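Local coordinates for protein synthesis inhibitor, putative (Thermotoga maritima, PDB 2B33) that belongs to the RutC (YjgF/L-PSP) family, probably has deaminase activity and can bind calcium, its precise role being unsettled, at residues Gln44-Pro49 with Glu64-Asn69; Val87-Thr92 with Val127-Glu132; Met39-Gln44 with Lys71-Ala76. All coordinates share one frame; numbering follows the deposited sequence.

Contact 1. Residues Gln44-Pro49 with Glu64-Asn69. With EDO (1,2-ethanediol), chain D.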
# COMPACT_ATOMS: atom_id res chain seq x y z
N GLN A 44 10.15 2.97 6.36
CA GLN A 44 11.26 3.24 7.26
C GLN A 44 11.24 2.27 8.43
O GLN A 44 10.18 2.00 8.99
CB GLN A 44 11.19 4.69 7.76
CG GLN A 44 11.32 5.72 6.64
CD GLN A 44 12.61 5.57 5.86
OE1 GLN A 44 13.71 5.63 6.43
NE2 GLN A 44 12.50 5.37 4.56
N ILE A 45 12.42 1.78 8.80
CA ILE A 45 12.59 0.84 9.90
C ILE A 45 13.43 1.53 10.99
O ILE A 45 14.08 2.54 10.70
CB ILE A 45 13.20 -0.51 9.42
CG1 ILE A 45 14.54 -0.31 8.70
CG2 ILE A 45 12.21 -1.18 8.49
CD1 ILE A 45 15.27 -1.60 8.38
N PRO A 46 13.39 1.03 12.24
CA PRO A 46 14.15 1.65 13.32
C PRO A 46 15.67 1.46 13.22
O PRO A 46 16.25 0.68 13.96
CB PRO A 46 13.57 1.00 14.59
CG PRO A 46 13.04 -0.29 14.15
CD PRO A 46 12.57 -0.10 12.74
N ILE A 47 16.27 2.18 12.27
CA ILE A 47 17.71 2.18 12.04
C ILE A 47 18.20 3.60 12.26
O ILE A 47 17.56 4.55 11.81
CB ILE A 47 18.08 1.71 10.60
CG1 ILE A 47 18.06 0.18 10.55
CG2 ILE A 47 19.49 2.20 10.18
CD1 ILE A 47 18.33 -0.43 9.20
N ASP A 48 19.33 3.72 12.95
CA ASP A 48 19.96 5.01 13.19
C ASP A 48 20.75 5.39 11.92
O ASP A 48 21.61 4.62 11.50
CB ASP A 48 20.87 4.92 14.40
CG ASP A 48 21.42 6.27 14.83
OD1 ASP A 48 22.31 6.82 14.14
OD2 ASP A 48 20.99 6.76 15.89
N PRO A 49 20.45 6.55 11.30
CA PRO A 49 21.13 7.00 10.07
C PRO A 49 22.66 7.16 10.12
O PRO A 49 23.31 7.05 9.08
CB PRO A 49 20.52 8.37 9.81
CG PRO A 49 19.26 8.38 10.52
CD PRO A 49 19.39 7.50 11.69
N GLU A 64 9.78 6.06 17.37
CA GLU A 64 10.37 7.39 17.33
C GLU A 64 11.41 7.50 16.21
O GLU A 64 11.45 8.48 15.49
CB GLU A 64 11.05 7.71 18.66
CG GLU A 64 11.66 9.11 18.75
CD GLU A 64 12.39 9.36 20.06
OE1 GLU A 64 12.86 8.39 20.70
OE2 GLU A 64 12.51 10.54 20.44
N ARG A 65 12.25 6.47 16.12
CA ARG A 65 13.30 6.39 15.10
C ARG A 65 12.70 6.30 13.70
O ARG A 65 13.13 7.03 12.80
CB ARG A 65 14.19 5.17 15.38
CG ARG A 65 15.44 5.02 14.53
CD ARG A 65 16.44 6.15 14.75
NE ARG A 65 16.17 7.33 13.93
CZ ARG A 65 16.81 8.50 14.03
NH1 ARG A 65 17.76 8.70 14.94
NH2 ARG A 65 16.48 9.50 13.21
N VAL A 66 11.72 5.42 13.53
CA VAL A 66 11.00 5.28 12.25
C VAL A 66 10.39 6.62 11.79
O VAL A 66 10.54 7.01 10.64
CB VAL A 66 9.87 4.22 12.33
CG1 VAL A 66 9.00 4.25 11.08
CG2 VAL A 66 10.43 2.82 12.51
N LEU A 67 9.68 7.29 12.70
CA LEU A 67 9.05 8.57 12.39
C LEU A 67 10.06 9.69 12.20
O LEU A 67 9.80 10.62 11.43
CB LEU A 67 8.01 8.94 13.45
CG LEU A 67 6.80 8.00 13.50
CD1 LEU A 67 5.98 8.24 14.74
CD2 LEU A 67 5.92 8.13 12.26
N GLU A 68 11.20 9.62 12.89
CA GLU A 68 12.28 10.59 12.68
C GLU A 68 12.91 10.40 11.30
O GLU A 68 13.26 11.38 10.64
CB GLU A 68 13.36 10.51 13.78
CG GLU A 68 13.00 11.25 15.07
CD GLU A 68 12.86 12.78 14.89
OE1 GLU A 68 13.65 13.39 14.14
OE2 GLU A 68 11.96 13.37 15.52
N ASN A 69 13.07 9.15 10.89
CA ASN A 69 13.58 8.84 9.56
C ASN A 69 12.61 9.35 8.49
O ASN A 69 13.03 9.98 7.51
CB ASN A 69 13.81 7.33 9.39
CG ASN A 69 14.96 6.81 10.24
OD1 ASN A 69 15.79 7.58 10.71
ND2 ASN A 69 15.03 5.50 10.42
C1 EDO D . 9.23 12.04 21.08
O1 EDO D . 10.21 11.93 20.04
C2 EDO D . 8.06 11.09 20.78
O2 EDO D . 7.67 10.39 21.97
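The guanidinium of Arg65 carries Pro49 on one face: CD of the proline ring sits over the centre of the group, 3.6 Å from Arg65 CZ, the two side chains meeting tip to tip. Asp48 comes in obliquely, neither over a face nor at an edge, its carboxylate turned 73° from the guanidinium plane, and the salt bridge from Asp48 OD2 to Arg65 NH1 is long at 3.9 Å. The second flat group, the Asn69 amide, points its ND2 at the loop. ND2 gives a nearly straight bond (168°) to Ile47 O at 3.0 Å, with the partner in the amide plane, and a weak one to Ile45 O at 3.1 Å. Its OD1 takes weak bonds from NE and NH2 of Arg65, one helical turn back, which helps to hold both groups in place. Residues 44-49 leave strand 38-44 and bend at Pro46, the centre of an inverse gamma turn, before the chain returns as helix 59-76; Asn69 thus holds the carbonyls of the residues flanking Pro46, Ile47 firmly and Ile45 weakly, to the helix. Arg65 leads off with CG anti to the backbone N (chi1 -173°), which lays its CG and CD along Ile47 O. One residue on, Val66 CG2 rests on Pro46 CD at 3.6 Å, the two side chains pointing the same way, while Val66 CG1 presses on Gln44 O at 3.3 Å. Asp48 OD1 is taken by the backbone N of Glu50 and Thr51, and Asp48 and Glu50 are calcium ligands, although no calcium is bound to this chain.

Contact 2. Residues Val87-Thr92 with Val127-Glu132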
# COMPACT_ATOMS: atom_id res chain seq x y z
N VAL A 87 -0.65 7.06 5.30
CA VAL A 87 0.41 6.34 6.00
C VAL A 87 -0.00 4.86 6.10
O VAL A 87 -1.18 4.55 6.13
CB VAL A 87 0.63 6.93 7.43
CG1 VAL A 87 1.72 6.21 8.16
CG2 VAL A 87 0.98 8.43 7.35
N THR A 88 0.98 3.96 6.09
CA THR A 88 0.72 2.54 6.28
C THR A 88 1.74 2.05 7.30
O THR A 88 2.94 2.14 7.07
CB THR A 88 0.79 1.72 4.98
OG1 THR A 88 -0.20 2.17 4.05
CG2 THR A 88 0.52 0.24 5.24
N VAL A 89 1.24 1.56 8.44
CA VAL A 89 2.09 1.03 9.50
C VAL A 89 2.07 -0.49 9.39
O VAL A 89 0.99 -1.10 9.33
CB VAL A 89 1.56 1.40 10.91
CG1 VAL A 89 2.44 0.80 12.01
CG2 VAL A 89 1.46 2.90 11.10
N PHE A 90 3.26 -1.09 9.36
CA PHE A 90 3.41 -2.54 9.36
C PHE A 90 4.05 -2.85 10.69
O PHE A 90 4.93 -2.10 11.12
CB PHE A 90 4.35 -3.01 8.26
CG PHE A 90 3.92 -2.64 6.88
CD1 PHE A 90 2.94 -3.39 6.22
CD2 PHE A 90 4.50 -1.56 6.21
CE1 PHE A 90 2.53 -3.05 4.93
CE2 PHE A 90 4.11 -1.22 4.92
CZ PHE A 90 3.12 -1.97 4.28
N THR A 91 3.61 -3.93 11.34
CA THR A 91 4.19 -4.41 12.60
C THR A 91 4.22 -5.93 12.60
O THR A 91 3.73 -6.56 11.68
CB THR A 91 3.39 -3.93 13.87
OG1 THR A 91 2.02 -4.35 13.79
CG2 THR A 91 3.44 -2.44 14.00
N THR A 92 4.85 -6.51 13.61
CA THR A 92 4.85 -7.97 13.78
C THR A 92 3.79 -8.40 14.80
O THR A 92 3.51 -9.59 14.92
CB THR A 92 6.24 -8.50 14.20
OG1 THR A 92 6.75 -7.71 15.28
CG2 THR A 92 7.19 -8.43 13.02
N VAL A 127 12.89 -6.47 12.16
CA VAL A 127 12.34 -5.38 12.98
C VAL A 127 10.85 -5.63 13.27
O VAL A 127 10.23 -6.51 12.67
CB VAL A 127 12.53 -3.97 12.35
CG1 VAL A 127 14.00 -3.69 12.09
CG2 VAL A 127 11.67 -3.77 11.08
N GLU A 128 10.30 -4.84 14.18
CA GLU A 128 8.91 -4.96 14.62
C GLU A 128 7.99 -3.82 14.17
O GLU A 128 6.78 -3.87 14.39
CB GLU A 128 8.92 -5.07 16.14
CG GLU A 128 9.55 -6.39 16.60
CD GLU A 128 10.57 -6.25 17.69
OE1 GLU A 128 11.24 -5.21 17.76
OE2 GLU A 128 10.76 -7.24 18.45
N ILE A 129 8.56 -2.81 13.53
CA ILE A 129 7.79 -1.65 13.09
C ILE A 129 8.40 -1.11 11.79
O ILE A 129 9.63 -1.05 11.65
CB ILE A 129 7.69 -0.57 14.24
CG1 ILE A 129 6.87 0.65 13.85
CG2 ILE A 129 9.06 -0.12 14.71
CD1 ILE A 129 5.38 0.39 13.72
N GLU A 130 7.53 -0.79 10.83
CA GLU A 130 7.94 -0.20 9.57
C GLU A 130 6.79 0.68 9.11
O GLU A 130 5.64 0.24 9.14
CB GLU A 130 8.28 -1.25 8.51
CG GLU A 130 8.70 -0.65 7.15
CD GLU A 130 9.16 -1.67 6.13
OE1 GLU A 130 9.35 -2.84 6.48
OE2 GLU A 130 9.33 -1.29 4.96
N ILE A 131 7.11 1.91 8.69
CA ILE A 131 6.10 2.88 8.26
C ILE A 131 6.50 3.56 6.94
O ILE A 131 7.59 4.11 6.81
CB ILE A 131 5.86 3.97 9.34
CG1 ILE A 131 5.51 3.33 10.69
CG2 ILE A 131 4.76 4.95 8.88
CD1 ILE A 131 5.38 4.28 11.87
N GLU A 132 5.59 3.50 5.97
CA GLU A 132 5.74 4.15 4.67
C GLU A 132 4.67 5.22 4.62
O GLU A 132 3.76 5.23 5.45
CB GLU A 132 5.55 3.17 3.51
CG GLU A 132 4.15 2.57 3.39
CD GLU A 132 3.97 1.68 2.19
OE1 GLU A 132 4.95 1.36 1.49
OE2 GLU A 132 2.81 1.30 1.94
O HOH W 1 1.18 4.21 1.92
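Phe90 N donates to Glu130 O at 2.7 Å, almost straight at 170°, with the donor nearly in line with the carbonyl bond. The return bond, Glu130 N to Phe90 O, measures 2.9 Å and closes the pair. Two residues earlier on strand 84-91, Thr88 pairs with Glu132 in the same hydrogen-bonded way, with Thr88 N to Glu132 O at 3.1 Å and Glu132 N to Thr88 O at 3.2 Å. At the other end the ladder fades into a weak bond from Thr92 N to Glu128 O. The non-hydrogen-bonded pairs, Val89 with Ile131 and Thr91 with Ile129, turn their side chains to the face on which helix 59-76 packs. Packing there is tight: Ile129 CD1 is wedged 3.4 Å from Val89 CG1 and equally close to Thr91 CG2, and Val87 CG1 meets Ile131 CG2 at 3.4 Å. Val66 and Leu67 of the helix lie on Ile131, and Val66 also reaches Ile129. On the other face, Glu132 CG stands between its own backbone N and carbonyl carbon (chi1 65°), which swings the extended chain toward Thr88 and Phe90. Its carboxylate stops at the edge of the Phe90 ring, CD 4.0 Å from Phe90 CE2, with the two planes 68° apart, while Thr88 CG2 covers part of one ring face. Glu132 OE1 reaches across the interface to a neighbouring subunit, where it is hydrogen-bonded to Ser116 OG and salt-bridged to Lys86 NZ, both of that subunit. One face of this antiparallel pair thus packs on helix 59-76 and the other on neighbouring subunits, as in the trimeric YjgF-like fold.

Contact 3. Residues Met39-Gln44 with Lys71-Ala76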
# COMPACT_ATOMS: atom_id res chain seq x y z
N MET A 39 5.02 13.17 -3.05
CA MET A 39 6.20 12.41 -2.59
C MET A 39 5.77 11.02 -2.14
O MET A 39 4.80 10.88 -1.40
CB MET A 39 6.93 13.10 -1.44
CG MET A 39 8.07 12.23 -0.86
SD MET A 39 9.04 12.96 0.46
CE MET A 39 9.94 14.22 -0.39
N PHE A 40 6.51 9.99 -2.56
CA PHE A 40 6.26 8.61 -2.17
C PHE A 40 7.46 8.17 -1.33
O PHE A 40 8.54 7.97 -1.87
CB PHE A 40 6.13 7.73 -3.41
CG PHE A 40 4.94 8.07 -4.28
CD1 PHE A 40 5.02 9.07 -5.25
CD2 PHE A 40 3.75 7.36 -4.15
CE1 PHE A 40 3.93 9.37 -6.05
CE2 PHE A 40 2.65 7.66 -4.96
CZ PHE A 40 2.75 8.66 -5.91
N VAL A 41 7.28 8.03 -0.02
CA VAL A 41 8.36 7.66 0.89
C VAL A 41 8.43 6.14 1.10
O VAL A 41 7.41 5.47 1.26
CB VAL A 41 8.22 8.34 2.27
CG1 VAL A 41 9.41 8.00 3.17
CG2 VAL A 41 8.11 9.86 2.12
N SER A 42 9.66 5.61 1.10
CA SER A 42 9.93 4.20 1.32
C SER A 42 9.68 3.83 2.78
O SER A 42 9.83 4.66 3.67
CB SER A 42 11.39 3.88 0.97
OG SER A 42 11.60 3.90 -0.42
N GLY A 43 9.32 2.57 3.03
CA GLY A 43 9.06 2.10 4.38
C GLY A 43 10.30 2.25 5.25
O GLY A 43 11.36 1.76 4.89
N GLN A 44 10.15 2.97 6.36
CA GLN A 44 11.26 3.24 7.26
C GLN A 44 11.24 2.27 8.43
O GLN A 44 10.18 2.00 8.99
CB GLN A 44 11.19 4.69 7.76
CG GLN A 44 11.32 5.72 6.64
CD GLN A 44 12.61 5.57 5.86
OE1 GLN A 44 13.71 5.63 6.43
NE2 GLN A 44 12.50 5.37 4.56
N LYS A 71 10.34 11.74 8.80
CA LYS A 71 10.36 13.21 8.88
C LYS A 71 11.56 13.84 8.16
O LYS A 71 11.42 14.86 7.49
CB LYS A 71 10.33 13.65 10.35
CG LYS A 71 10.22 15.15 10.57
CD LYS A 71 10.12 15.46 12.05
CE LYS A 71 9.99 16.95 12.27
NZ LYS A 71 9.89 17.27 13.72
N ALA A 72 12.73 13.24 8.35
CA ALA A 72 13.95 13.69 7.70
C ALA A 72 13.85 13.60 6.18
O ALA A 72 14.30 14.50 5.48
CB ALA A 72 15.12 12.87 8.18
N ILE A 73 13.24 12.52 5.68
CA ILE A 73 13.07 12.31 4.23
C ILE A 73 12.10 13.34 3.64
O ILE A 73 12.39 13.93 2.61
CB ILE A 73 12.60 10.87 3.92
CG1 ILE A 73 13.70 9.88 4.29
CG2 ILE A 73 12.28 10.70 2.42
CD1 ILE A 73 13.25 8.45 4.43
N LEU A 74 10.97 13.53 4.30
CA LEU A 74 10.00 14.55 3.89
C LEU A 74 10.69 15.90 3.79
O LEU A 74 10.66 16.53 2.73
CB LEU A 74 8.85 14.64 4.89
CG LEU A 74 7.88 13.45 4.92
CD1 LEU A 74 7.14 13.37 6.25
CD2 LEU A 74 6.90 13.51 3.76
N GLU A 75 11.35 16.31 4.87
CA GLU A 75 12.04 17.61 4.94
C GLU A 75 13.22 17.78 3.98
O GLU A 75 13.54 18.90 3.60
CB GLU A 75 12.46 17.91 6.39
CG GLU A 75 11.26 18.15 7.31
CD GLU A 75 11.64 18.36 8.77
OE1 GLU A 75 12.78 18.06 9.17
OE2 GLU A 75 10.76 18.80 9.54
N ALA A 76 13.87 16.68 3.59
CA ALA A 76 14.98 16.72 2.63
C ALA A 76 14.49 17.03 1.21
O ALA A 76 15.26 17.55 0.40
CB ALA A 76 15.73 15.41 2.65
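A sharp bend at chi2 of Gln44 (-58°) folds its amide back over the strand toward Ile73, while Met39 runs out with CG anti to the backbone N (chi1 174°) and turns only at its last bond to lay CE along the helix. Gln44 and Ile73 meet tip to tip: the methyl CD1 of Ile73 is 3.2 Å from Gln44 NE2 and nearly as close to CD and OE1, a tight fit. A bond within the strand, from Gln44 NE2 to Ser42 O at 2.9 Å, helps to keep the amide from swinging; the donor stands well above the carbonyl plane. Segments 39-44 and 71-76 run nearly antiparallel, at 155°, and their axes approach to 9.4 Å, as a helix lies along one face of the sheet in the chorismate mutase-like alpha+beta fold of this family. An alanine in place of Gln44 would probably leave Ser42 O without its side-chain donor and open a gap beside the Ile73 methyl. Further along, Val41 divides its two branches between neighbouring helix residues, CG1 lying 4.0 Å from Ile73 CG2 and CG2 4.2 Å from Leu74 CD2. Met39 crosses Leu74 obliquely, its SD 4.0 Å from Leu74 CD2, and its CE rests 3.9 Å from Ile73 O. No hydrogen bond joins strand and helix; the side chains that meet are buried. Val17 of strand 15-17 lies against both Met39 and Ile73, whereas Phe40, on the other side of the strand, packs on Val85 of a neighbouring subunit.

How the contacts relate
Contact 3 spans the longer loop, from strand 38-44 to the end of helix 59-76, and contact 1 falls within it; the two share Gln44 and that helix, their centres about 11 Å apart. Contact 2 follows later in the chain, pairing strands 84-91 and 129-136. It lies about 11 Å from contact 1 and about 14 Å from contact 3, centre to centre. Strand 129-136 is the bridge, since it sits beside strand 38-44 in the sheet and Ile131 O probably takes a hydrogen bond from Gln44 N. Contacts 1 and 3 together fix helix 59-76 to the sheet and to the loop with the calcium-binding Asp48, while contacts 2 and 3 both also reach a neighbouring subunit.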